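Local atomic coordinates of dihydrolipoyl dehydrogenase (Elizabethkingia anophelis NUHP1, PDB entry 6UZI), a protein that probably catalyses the NAD(+)-dependent oxidation of protein-bound dihydrolipoyl groups to lipoyl groups, using one bound FAD per subunit. Residues Ala15-Gly20 / Val38-Tyr43; Ala128-Val133 / Ser140-Ala145; Phe387-Leu392 / Thr457-Glu462. One frame throughout, in Å; residues are numbered along the deposited sequence.

Contact 1. Residues Ala15-Gly20 / Val38-Tyr43; sequences AVIGSG and VIIEKY. With FAD (flavin-adenine dinucleotide), chain E.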
loop_
_atom_site.group_PDB
_atom_site.type_symbol
_atom_site.label_atom_id
_atom_site.label_comp_id
_atom_site.label_asym_id
_atom_site.label_seq_id
_atom_site.Cartn_x
_atom_site.Cartn_y
_atom_site.Cartn_z
ATOM N N ALA A 15 -2.864 24.642 -27.628
ATOM C CA ALA A 15 -2.408 23.446 -28.315
ATOM C C ALA A 15 -1.406 22.734 -27.426
ATOM O O ALA A 15 -0.595 23.377 -26.747
ATOM C CB ALA A 15 -1.764 23.766 -29.663
ATOM N N VAL A 16 -1.491 21.409 -27.406
ATOM C CA VAL A 16 -0.607 20.578 -26.607
ATOM C C VAL A 16 0.101 19.642 -27.565
ATOM O O VAL A 16 -0.544 18.842 -28.252
ATOM C CB VAL A 16 -1.377 19.798 -25.529
ATOM C CG1 VAL A 16 -0.424 18.958 -24.695
ATOM C CG2 VAL A 16 -2.178 20.756 -24.648
ATOM N N ILE A 17 1.417 19.756 -27.634
ATOM C CA ILE A 17 2.225 18.909 -28.499
ATOM C C ILE A 17 2.812 17.809 -27.631
ATOM O O ILE A 17 3.653 18.070 -26.767
ATOM C CB ILE A 17 3.316 19.704 -29.229
ATOM C CG1 ILE A 17 2.697 20.881 -29.988
ATOM C CG2 ILE A 17 4.068 18.801 -30.188
ATOM C CD1 ILE A 17 3.703 21.749 -30.673
ATOM N N GLY A 18 2.346 16.580 -27.843
ATOM C CA GLY A 18 2.754 15.445 -27.040
ATOM C C GLY A 18 1.592 14.908 -26.234
ATOM O O GLY A 18 0.885 15.684 -25.590
ATOM N N SER A 19 1.365 13.595 -26.262
ATOM C CA SER A 19 0.222 13.003 -25.576
ATOM C C SER A 19 0.644 12.097 -24.421
ATOM O O SER A 19 -0.081 11.166 -24.057
ATOM C CB SER A 19 -0.655 12.243 -26.569
ATOM O OG SER A 19 -0.039 11.039 -26.988
ATOM N N GLY A 20 1.804 12.374 -23.818
ATOM C CA GLY A 20 2.209 11.667 -22.638
ATOM C C GLY A 20 1.391 12.099 -21.436
ATOM O O GLY A 20 0.477 12.928 -21.546
ATOM N N VAL A 38 -6.618 21.569 -28.317
ATOM C CA VAL A 38 -6.240 20.534 -29.264
ATOM C C VAL A 38 -4.959 19.881 -28.766
ATOM O O VAL A 38 -4.107 20.540 -28.156
ATOM C CB VAL A 38 -6.061 21.098 -30.693
ATOM C CG1 VAL A 38 -5.000 22.188 -30.716
ATOM C CG2 VAL A 38 -5.719 19.985 -31.673
ATOM N N ILE A 39 -4.841 18.577 -28.986
ATOM C CA ILE A 39 -3.651 17.825 -28.617
ATOM C C ILE A 39 -3.163 17.091 -29.859
ATOM O O ILE A 39 -3.965 16.565 -30.642
ATOM C CB ILE A 39 -3.918 16.854 -27.445
ATOM C CG1 ILE A 39 -2.618 16.203 -26.983
ATOM C CG2 ILE A 39 -4.951 15.797 -27.823
ATOM C CD1 ILE A 39 -2.755 15.419 -25.678
ATOM N N ILE A 40 -1.849 17.080 -30.053
ATOM C CA ILE A 40 -1.228 16.528 -31.248
ATOM C C ILE A 40 -0.298 15.399 -30.822
ATOM O O ILE A 40 0.497 15.566 -29.890
ATOM C CB ILE A 40 -0.470 17.617 -32.028
ATOM C CG1 ILE A 40 -1.426 18.749 -32.409
ATOM C CG2 ILE A 40 0.179 17.038 -33.281
ATOM C CD1 ILE A 40 -0.747 20.045 -32.738
ATOM N N GLU A 41 -0.405 14.253 -31.496
ATOM C CA GLU A 41 0.430 13.087 -31.222
ATOM C C GLU A 41 0.894 12.435 -32.515
ATOM O O GLU A 41 0.077 12.142 -33.394
ATOM C CB GLU A 41 -0.309 12.051 -30.375
ATOM C CG GLU A 41 0.483 10.762 -30.201
ATOM C CD GLU A 41 1.887 11.001 -29.663
ATOM O OE1 GLU A 41 2.032 11.507 -28.524
ATOM O OE2 GLU A 41 2.848 10.687 -30.391
ATOM N N LYS A 42 2.209 12.200 -32.615
ATOM C CA LYS A 42 2.806 11.549 -33.781
ATOM C C LYS A 42 2.618 10.036 -33.761
ATOM O O LYS A 42 2.574 9.407 -34.825
ATOM C CB LYS A 42 4.299 11.872 -33.848
ATOM C CG LYS A 42 5.025 11.581 -32.543
ATOM C CD LYS A 42 6.500 11.337 -32.743
ATOM C CE LYS A 42 7.176 12.580 -33.247
ATOM N NZ LYS A 42 8.642 12.383 -33.387
ATOM N N TYR A 43 2.507 9.445 -32.573
ATOM C CA TYR A 43 2.308 8.011 -32.428
ATOM C C TYR A 43 0.914 7.613 -32.897
ATOM O O TYR A 43 -0.000 8.435 -32.997
ATOM C CB TYR A 43 2.508 7.591 -30.970
ATOM C CG TYR A 43 2.947 6.159 -30.760
ATOM C CD1 TYR A 43 2.087 5.236 -30.169
ATOM C CD2 TYR A 43 4.203 5.720 -31.155
ATOM C CE1 TYR A 43 2.462 3.921 -29.969
ATOM C CE2 TYR A 43 4.592 4.396 -30.960
ATOM C CZ TYR A 43 3.713 3.502 -30.365
ATOM O OH TYR A 43 4.083 2.187 -30.168
HETATM P PA FAD E . 6.272 11.434 -22.941
HETATM O O1A FAD E . 5.532 10.414 -22.160
HETATM O O2A FAD E . 7.749 11.030 -23.004
HETATM O O5B FAD E . 5.737 11.410 -24.445
HETATM C C5B FAD E . 5.525 12.675 -25.095
HETATM C C4B FAD E . 4.843 12.410 -26.412
HETATM O O4B FAD E . 5.145 13.468 -27.338
HETATM C C3B FAD E . 5.218 11.097 -27.118
HETATM O O3B FAD E . 4.064 10.272 -27.198
HETATM C C2B FAD E . 5.658 11.539 -28.526
HETATM O O2B FAD E . 5.189 10.660 -29.544
HETATM C C1B FAD E . 5.041 12.930 -28.635
HETATM N N9A FAD E . 5.727 13.841 -29.538
HETATM C C8A FAD E . 7.047 14.210 -29.494
HETATM N N7A FAD E . 7.385 15.097 -30.396
HETATM C C5A FAD E . 6.204 15.329 -31.092
HETATM C C6A FAD E . 5.889 16.170 -32.171
HETATM N N6A FAD E . 6.760 17.007 -32.742
HETATM N N1A FAD E . 4.619 16.149 -32.633
HETATM C C2A FAD E . 3.734 15.339 -32.043
HETATM N N3A FAD E . 3.913 14.507 -31.013
HETATM C C4A FAD E . 5.180 14.549 -30.576
HETATM N N1 FAD E . 7.960 7.254 -14.805
HETATM C C2 FAD E . 7.308 7.127 -13.624
HETATM O O2 FAD E . 6.883 8.110 -13.019
HETATM N N3 FAD E . 7.094 5.869 -13.088
HETATM C C4 FAD E . 7.490 4.668 -13.650
HETATM O O4 FAD E . 7.236 3.603 -13.090
HETATM C C4X FAD E . 8.177 4.812 -14.905
HETATM N N5 FAD E . 8.557 3.733 -15.526
HETATM C C5X FAD E . 9.166 3.883 -16.763
HETATM C C6 FAD E . 9.527 2.738 -17.470
HETATM C C7 FAD E . 10.080 2.826 -18.743
HETATM C C7M FAD E . 10.439 1.564 -19.482
HETATM C C8 FAD E . 10.283 4.091 -19.325
HETATM C C8M FAD E . 10.819 4.222 -20.727
HETATM C C9 FAD E . 9.944 5.237 -18.612
HETATM C C9A FAD E . 9.385 5.145 -17.343
HETATM N N10 FAD E . 8.977 6.284 -16.626
HETATM C C10 FAD E . 8.366 6.151 -15.408
HETATM C "C1'" FAD E . 9.164 7.628 -17.184
HETATM C "C2'" FAD E . 7.896 8.167 -17.831
HETATM O "O2'" FAD E . 7.598 7.462 -19.038
HETATM C "C3'" FAD E . 8.004 9.668 -18.106
HETATM O "O3'" FAD E . 8.567 10.323 -16.978
HETATM C "C4'" FAD E . 6.655 10.307 -18.437
HETATM O "O4'" FAD E . 6.057 9.558 -19.497
HETATM C "C5'" FAD E . 6.759 11.775 -18.791
HETATM O "O5'" FAD E . 6.018 11.923 -20.015
HETATM P P FAD E . 5.732 13.337 -20.771
HETATM O O1P FAD E . 4.311 13.765 -20.799
HETATM O O2P FAD E . 6.650 14.460 -20.336
HETATM O O3P FAD E . 6.209 12.861 -22.222
#
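With its CG anti to the backbone N (chi1 174°) and the chain bent at chi2, E41 turns its carboxylate back toward S19, whose OG sits between its own backbone N and carbonyl carbon (chi1 73°). The evidence for a double grip is two bonds from one residue to a single oxygen. S19 OG donates to E41 OE1 over 2.6 Å, on the anti side and somewhat out of the carboxylate plane, while S19 N reaches E41 OE1 at 3.1 Å, nearly along the C-O axis. FAD O3B adds a third donor to E41 OE1 at 2.7 Å, and E41 OE2 accepts from FAD O2B and from the Y43 amide, which further fixes the rotation of the carboxylate. S19 OG has a second partner in G47 N.

Behind this site the strands run parallel, their axes 18° apart. V16 N bonds V38 O at 2.9 Å, I40 N bonds V16 O at 2.8 Å and G18 N bonds I40 O at 2.9 Å. On the V16 side of the sheet, I39 CD1 reaches the turn, 3.8 Å from S19 CA. G18 and G20 present bare backbone to the cofactor, and G20 occupies the N-cap position, right before helix 21-32. A glycine-rich turn after the first strand and an acid at the end of the second, holding both ribose hydroxyls, mark the Rossmann-type beta-alpha-beta dinucleotide-binding unit.

Contact 2. Residues Ala128-Val133 / Ser140-Ala145; sequences ATQIKV and SEVIEA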
loop_
_atom_site.group_PDB
_atom_site.type_symbol
_atom_site.label_atom_id
_atom_site.label_comp_id
_atom_site.label_asym_id
_atom_site.label_seq_id
_atom_site.Cartn_x
_atom_site.Cartn_y
_atom_site.Cartn_z
ATOM N N ALA A 128 5.173 31.558 -33.547
ATOM C CA ALA A 128 4.794 31.426 -32.146
ATOM C C ALA A 128 3.326 31.099 -31.986
ATOM O O ALA A 128 2.867 30.855 -30.864
ATOM C CB ALA A 128 5.112 32.712 -31.380
ATOM N N THR A 129 2.595 31.061 -33.095
ATOM C CA THR A 129 1.153 30.915 -33.063
ATOM C C THR A 129 0.614 29.926 -34.088
ATOM O O THR A 129 -0.517 29.452 -33.923
ATOM C CB THR A 129 0.548 32.323 -33.239
ATOM O OG1 THR A 129 0.271 32.870 -31.940
ATOM C CG2 THR A 129 -0.683 32.381 -34.151
ATOM N N GLN A 130 1.418 29.509 -35.066
ATOM C CA GLN A 130 1.020 28.533 -36.071
ATOM C C GLN A 130 1.816 27.249 -35.886
ATOM O O GLN A 130 3.019 27.285 -35.608
ATOM C CB GLN A 130 1.229 29.082 -37.484
ATOM C CG GLN A 130 0.114 30.006 -37.922
ATOM C CD GLN A 130 0.609 31.234 -38.651
ATOM O OE1 GLN A 130 1.619 31.838 -38.279
ATOM N NE2 GLN A 130 -0.110 31.619 -39.695
ATOM N N ILE A 131 1.133 26.116 -36.044
ATOM C CA ILE A 131 1.726 24.796 -35.874
ATOM C C ILE A 131 1.335 23.942 -37.072
ATOM O O ILE A 131 0.145 23.828 -37.394
ATOM C CB ILE A 131 1.263 24.126 -34.565
ATOM C CG1 ILE A 131 1.691 24.950 -33.346
ATOM C CG2 ILE A 131 1.817 22.713 -34.463
ATOM C CD1 ILE A 131 0.822 24.724 -32.102
ATOM N N LYS A 132 2.331 23.355 -37.739
ATOM C CA LYS A 132 2.090 22.435 -38.844
ATOM C C LYS A 132 1.957 21.020 -38.301
ATOM O O LYS A 132 2.771 20.587 -37.479
ATOM C CB LYS A 132 3.221 22.498 -39.871
ATOM C CG LYS A 132 3.028 21.560 -41.061
ATOM C CD LYS A 132 4.354 21.168 -41.710
ATOM C CE LYS A 132 4.867 22.219 -42.692
ATOM N NZ LYS A 132 6.267 21.928 -43.132
ATOM N N VAL A 133 0.933 20.305 -38.763
ATOM C CA VAL A 133 0.669 18.931 -38.346
ATOM C C VAL A 133 0.805 18.041 -39.573
ATOM O O VAL A 133 -0.058 18.058 -40.463
ATOM C CB VAL A 133 -0.719 18.776 -37.702
ATOM C CG1 VAL A 133 -0.939 17.339 -37.239
ATOM C CG2 VAL A 133 -0.891 19.758 -36.550
ATOM N N SER A 140 0.129 17.843 -44.888
ATOM C CA SER A 140 0.219 18.717 -43.735
ATOM C C SER A 140 -1.001 19.619 -43.683
ATOM O O SER A 140 -1.650 19.880 -44.698
ATOM C CB SER A 140 1.495 19.561 -43.756
ATOM O OG SER A 140 1.510 20.419 -44.878
ATOM N N GLU A 141 -1.317 20.058 -42.469
ATOM C CA GLU A 141 -2.332 21.063 -42.189
ATOM C C GLU A 141 -1.750 22.007 -41.147
ATOM O O GLU A 141 -0.978 21.577 -40.285
ATOM C CB GLU A 141 -3.633 20.401 -41.691
ATOM C CG GLU A 141 -4.707 21.331 -41.137
ATOM C CD GLU A 141 -5.629 20.634 -40.130
ATOM O OE1 GLU A 141 -5.327 19.489 -39.720
ATOM O OE2 GLU A 141 -6.656 21.237 -39.742
ATOM N N VAL A 142 -2.075 23.291 -41.248
ATOM C CA VAL A 142 -1.595 24.297 -40.304
ATOM C C VAL A 142 -2.762 24.755 -39.439
ATOM O O VAL A 142 -3.855 25.025 -39.950
ATOM C CB VAL A 142 -0.939 25.487 -41.024
ATOM C CG1 VAL A 142 -0.546 26.566 -40.019
ATOM C CG2 VAL A 142 0.279 25.018 -41.788
ATOM N N ILE A 143 -2.543 24.796 -38.123
ATOM C CA ILE A 143 -3.540 25.248 -37.162
ATOM C C ILE A 143 -3.012 26.482 -36.442
ATOM O O ILE A 143 -1.810 26.760 -36.418
ATOM C CB ILE A 143 -3.935 24.159 -36.142
ATOM C CG1 ILE A 143 -2.752 23.806 -35.241
ATOM C CG2 ILE A 143 -4.452 22.929 -36.854
ATOM C CD1 ILE A 143 -3.162 23.288 -33.880
ATOM N N GLU A 144 -3.940 27.239 -35.866
ATOM C CA GLU A 144 -3.632 28.432 -35.089
ATOM C C GLU A 144 -3.965 28.190 -33.621
ATOM O O GLU A 144 -5.018 27.629 -33.303
ATOM C CB GLU A 144 -4.426 29.634 -35.618
ATOM C CG GLU A 144 -3.760 30.993 -35.416
ATOM C CD GLU A 144 -3.820 31.867 -36.663
ATOM O OE1 GLU A 144 -4.629 31.563 -37.565
ATOM O OE2 GLU A 144 -3.054 32.855 -36.740
ATOM N N ALA A 145 -3.060 28.597 -32.727
ATOM C CA ALA A 145 -3.267 28.443 -31.290
ATOM C C ALA A 145 -2.728 29.655 -30.545
ATOM O O ALA A 145 -1.571 30.039 -30.738
ATOM C CB ALA A 145 -2.598 27.172 -30.760
#
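T129 lays its methyl CG2 obliquely across the chain of E144, an aliphatic overlap with E144 CG at 3.6 Å joined by a methyl-to-oxygen contact with E144 OE2 at 3.5 Å, at one end of an antiparallel hairpin whose strand axes make 156°. Beside E144, on the face of Q130, K132 and V142, Q130 CB meets V142 CG1 at 4.0 Å. Offset by one pair from its own partner, K132 CG lies against S140 CB at 3.7 Å before the lysine chain bends at chi3 and its end leads away. Polar ends here look outside the pair: Q130 OE1 is hydrogen-bonded to S127 OG, and K132 NZ forms a long, weak ion pair with E126.

The other face carries I131, V133 and I143, with E141 opposite V133. I143 CG1 stands between its backbone N and carbonyl carbon (chi1 66°), which sets it 4.1 Å from I131 CB. Register follows from the backbone: I131 and I143 form a hydrogen-bonded pair, with I131 N to I143 O at 3.0 Å and I143 N to I131 O at 2.9 Å. V133 and E141 repeat the pattern. A145 N to T129 O, 2.9 Å, extends the bonding past the strand start.

Strands 10-12 and 122-125 flank the hairpin in a four-stranded mixed sheet. Chemically the hairpin is two-sided: Q130, K132, E144 and the apolar V142 make a mostly polar, partly exposed face, whereas I131, V133 and I143, with E141 at the end, supply an apolar one that packs on strands 14-17 and 37-41.

Contact 3. Residues Phe387-Leu392 / Thr457-Glu462; sequences FPMRAL and TEAIKE. With ZN (zinc ion), chain F.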
loop_
_atom_site.group_PDB
_atom_site.type_symbol
_atom_site.label_atom_id
_atom_site.label_comp_id
_atom_site.label_asym_id
_atom_site.label_seq_id
_atom_site.Cartn_x
_atom_site.Cartn_y
_atom_site.Cartn_z
ATOM N N PHE A 387 13.373 1.900 11.210
ATOM C CA PHE A 387 12.753 0.668 11.686
ATOM C C PHE A 387 12.782 -0.399 10.598
ATOM O O PHE A 387 12.473 -0.110 9.439
ATOM C CB PHE A 387 11.308 0.914 12.127
ATOM C CG PHE A 387 10.657 -0.278 12.757
ATOM C CD1 PHE A 387 10.861 -0.569 14.100
ATOM C CD2 PHE A 387 9.832 -1.103 12.014
ATOM C CE1 PHE A 387 10.260 -1.663 14.693
ATOM C CE2 PHE A 387 9.227 -2.199 12.600
ATOM C CZ PHE A 387 9.444 -2.480 13.946
ATOM N N PRO A 388 13.135 -1.638 10.938
ATOM C CA PRO A 388 13.254 -2.684 9.912
ATOM C C PRO A 388 11.928 -3.356 9.564
ATOM O O PRO A 388 11.077 -3.594 10.425
ATOM C CB PRO A 388 14.223 -3.682 10.556
ATOM C CG PRO A 388 13.948 -3.546 12.032
ATOM C CD PRO A 388 13.601 -2.094 12.263
ATOM N N MET A 389 11.776 -3.697 8.277
ATOM C CA MET A 389 10.533 -4.305 7.807
ATOM C C MET A 389 10.341 -5.714 8.349
ATOM O O MET A 389 9.200 -6.159 8.521
ATOM C CB MET A 389 10.496 -4.338 6.279
ATOM C CG MET A 389 10.436 -2.981 5.606
ATOM S SD MET A 389 8.918 -2.095 5.972
ATOM C CE MET A 389 7.708 -3.121 5.148
ATOM N N ARG A 390 11.434 -6.440 8.591
ATOM C CA ARG A 390 11.335 -7.814 9.071
ATOM C C ARG A 390 10.718 -7.904 10.460
ATOM O O ARG A 390 10.278 -8.988 10.858
ATOM C CB ARG A 390 12.720 -8.468 9.038
ATOM C CG ARG A 390 13.777 -7.728 9.853
ATOM C CD ARG A 390 15.170 -8.309 9.638
ATOM N NE ARG A 390 16.213 -7.282 9.736
ATOM C CZ ARG A 390 16.891 -6.989 10.843
ATOM N NH1 ARG A 390 16.656 -7.645 11.974
ATOM N NH2 ARG A 390 17.816 -6.035 10.818
ATOM N N ALA A 391 10.674 -6.799 11.205
ATOM C CA ALA A 391 10.114 -6.826 12.550
ATOM C C ALA A 391 8.601 -6.665 12.574
ATOM O O ALA A 391 8.000 -6.842 13.641
ATOM C CB ALA A 391 10.752 -5.736 13.413
ATOM N N LEU A 392 7.980 -6.357 11.432
ATOM C CA LEU A 392 6.532 -6.194 11.349
ATOM C C LEU A 392 5.839 -7.547 11.318
ATOM O O LEU A 392 6.251 -8.456 10.594
ATOM C CB LEU A 392 6.148 -5.414 10.093
ATOM C CG LEU A 392 6.558 -3.949 9.992
ATOM C CD1 LEU A 392 6.128 -3.370 8.648
ATOM C CD2 LEU A 392 5.945 -3.160 11.131
ATOM N N THR A 457 2.571 0.013 7.000
ATOM C CA THR A 457 2.741 1.407 7.395
ATOM C C THR A 457 3.099 1.562 8.869
ATOM O O THR A 457 3.596 2.625 9.259
ATOM C CB THR A 457 1.470 2.211 7.096
ATOM O OG1 THR A 457 0.345 1.605 7.743
ATOM C CG2 THR A 457 1.214 2.267 5.592
ATOM N N GLU A 458 2.897 0.523 9.689
ATOM C CA GLU A 458 3.320 0.612 11.084
ATOM C C GLU A 458 4.818 0.830 11.184
ATOM O O GLU A 458 5.298 1.391 12.175
ATOM C CB GLU A 458 2.921 -0.647 11.860
ATOM C CG GLU A 458 1.435 -0.909 11.925
ATOM C CD GLU A 458 1.068 -1.936 12.971
ATOM O OE1 GLU A 458 1.077 -3.143 12.648
ATOM O OE2 GLU A 458 0.770 -1.538 14.118
ATOM N N ALA A 459 5.571 0.405 10.164
ATOM C CA ALA A 459 7.001 0.675 10.151
ATOM C C ALA A 459 7.277 2.165 10.061
ATOM O O ALA A 459 8.257 2.650 10.639
ATOM C CB ALA A 459 7.666 -0.054 8.985
ATOM N N ILE A 460 6.405 2.916 9.389
ATOM C CA ILE A 460 6.556 4.366 9.375
ATOM C C ILE A 460 6.349 4.927 10.775
ATOM O O ILE A 460 7.155 5.727 11.269
ATOM C CB ILE A 460 5.586 5.000 8.367
ATOM C CG1 ILE A 460 5.752 4.361 6.995
ATOM C CG2 ILE A 460 5.844 6.483 8.267
ATOM C CD1 ILE A 460 4.686 4.784 6.022
ATOM N N LYS A 461 5.268 4.497 11.439
ATOM C CA LYS A 461 4.997 4.946 12.799
ATOM C C LYS A 461 6.159 4.619 13.731
ATOM O O LYS A 461 6.568 5.461 14.543
ATOM C CB LYS A 461 3.701 4.314 13.306
ATOM C CG LYS A 461 3.395 4.585 14.771
ATOM C CD LYS A 461 2.364 3.608 15.297
ATOM C CE LYS A 461 1.989 3.909 16.738
ATOM N NZ LYS A 461 1.256 5.190 16.864
ATOM N N GLU A 462 6.721 3.410 13.613
ATOM C CA GLU A 462 7.820 3.024 14.491
ATOM C C GLU A 462 9.073 3.842 14.199
ATOM O O GLU A 462 9.766 4.273 15.127
ATOM C CB GLU A 462 8.110 1.531 14.359
ATOM C CG GLU A 462 7.041 0.598 14.921
ATOM C CD GLU A 462 6.916 0.645 16.443
ATOM O OE1 GLU A 462 7.949 0.778 17.128
ATOM O OE2 GLU A 462 5.791 0.475 16.963
HETATM ZN ZN ZN F . 1.275 -2.657 15.914
#
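The F387 ring and the E462 side chain lie side by side and point the same way, with the ring and carboxylate planes 49° apart. E462 CB is placed over one ring face, 3.6 Å from the centroid of F387 and 20° off the ring normal, which meets the geometry of a CH-pi contact. P388 CD lies on the opposite face, offset toward the rim. In F387 the CB bond points toward helix 458-469, and chi1 (-174°) sets CG anti to the backbone N.

A459 fills the angle between three side chains. Its CB lies 3.9 Å from F387 CD2, 3.8 Å from M389 SD and 3.7 Å from L392 CD1. The methionine reaches it through a chain bent at chi2 and chi3. The other leucine branch, L392 CD2, crosses E458 obliquely and touches its CB at 4.0 Å.

Beyond that CB the E458 chain extends to zinc, which OE2 of E458 binds at 2.2 Å. H453, the predicted proton acceptor, and E333 of the second subunit complete the ligands seen. The E462 carboxylate instead bonds to I473 N and H474 ND1 in the C-terminal tail. E462 CB thus packs on F387 at the strand end and E458 CB on L392 after the 3-10 turn, while the oxygens of E458 serve the inter-subunit metal and those of E462 the chain terminus.

In the fold
Along the chain the three contacts come in series. Contacts 1 and 2 lie together in the FAD-binding part of the chain, with centres 12 Å apart: the hairpin sheet of contact 2 lies against the parallel sheet of contact 1, I131 CD1 and A145 CB each touching A15 CB at 3.7 Å, and V133 CG2 reaching I40 CD1 at 3.8 Å. A second sheet therefore backs the strands that carry the adenosine end of FAD. Contact 3 belongs to the dimerisation domain, on the opposite side of the chain's centre, 44 Å from contact 1 and 55 Å from contact 2 between centres. It supplies a ligand to a zinc site shared with the second subunit, E458 lying about 8 Å from a bound FAD.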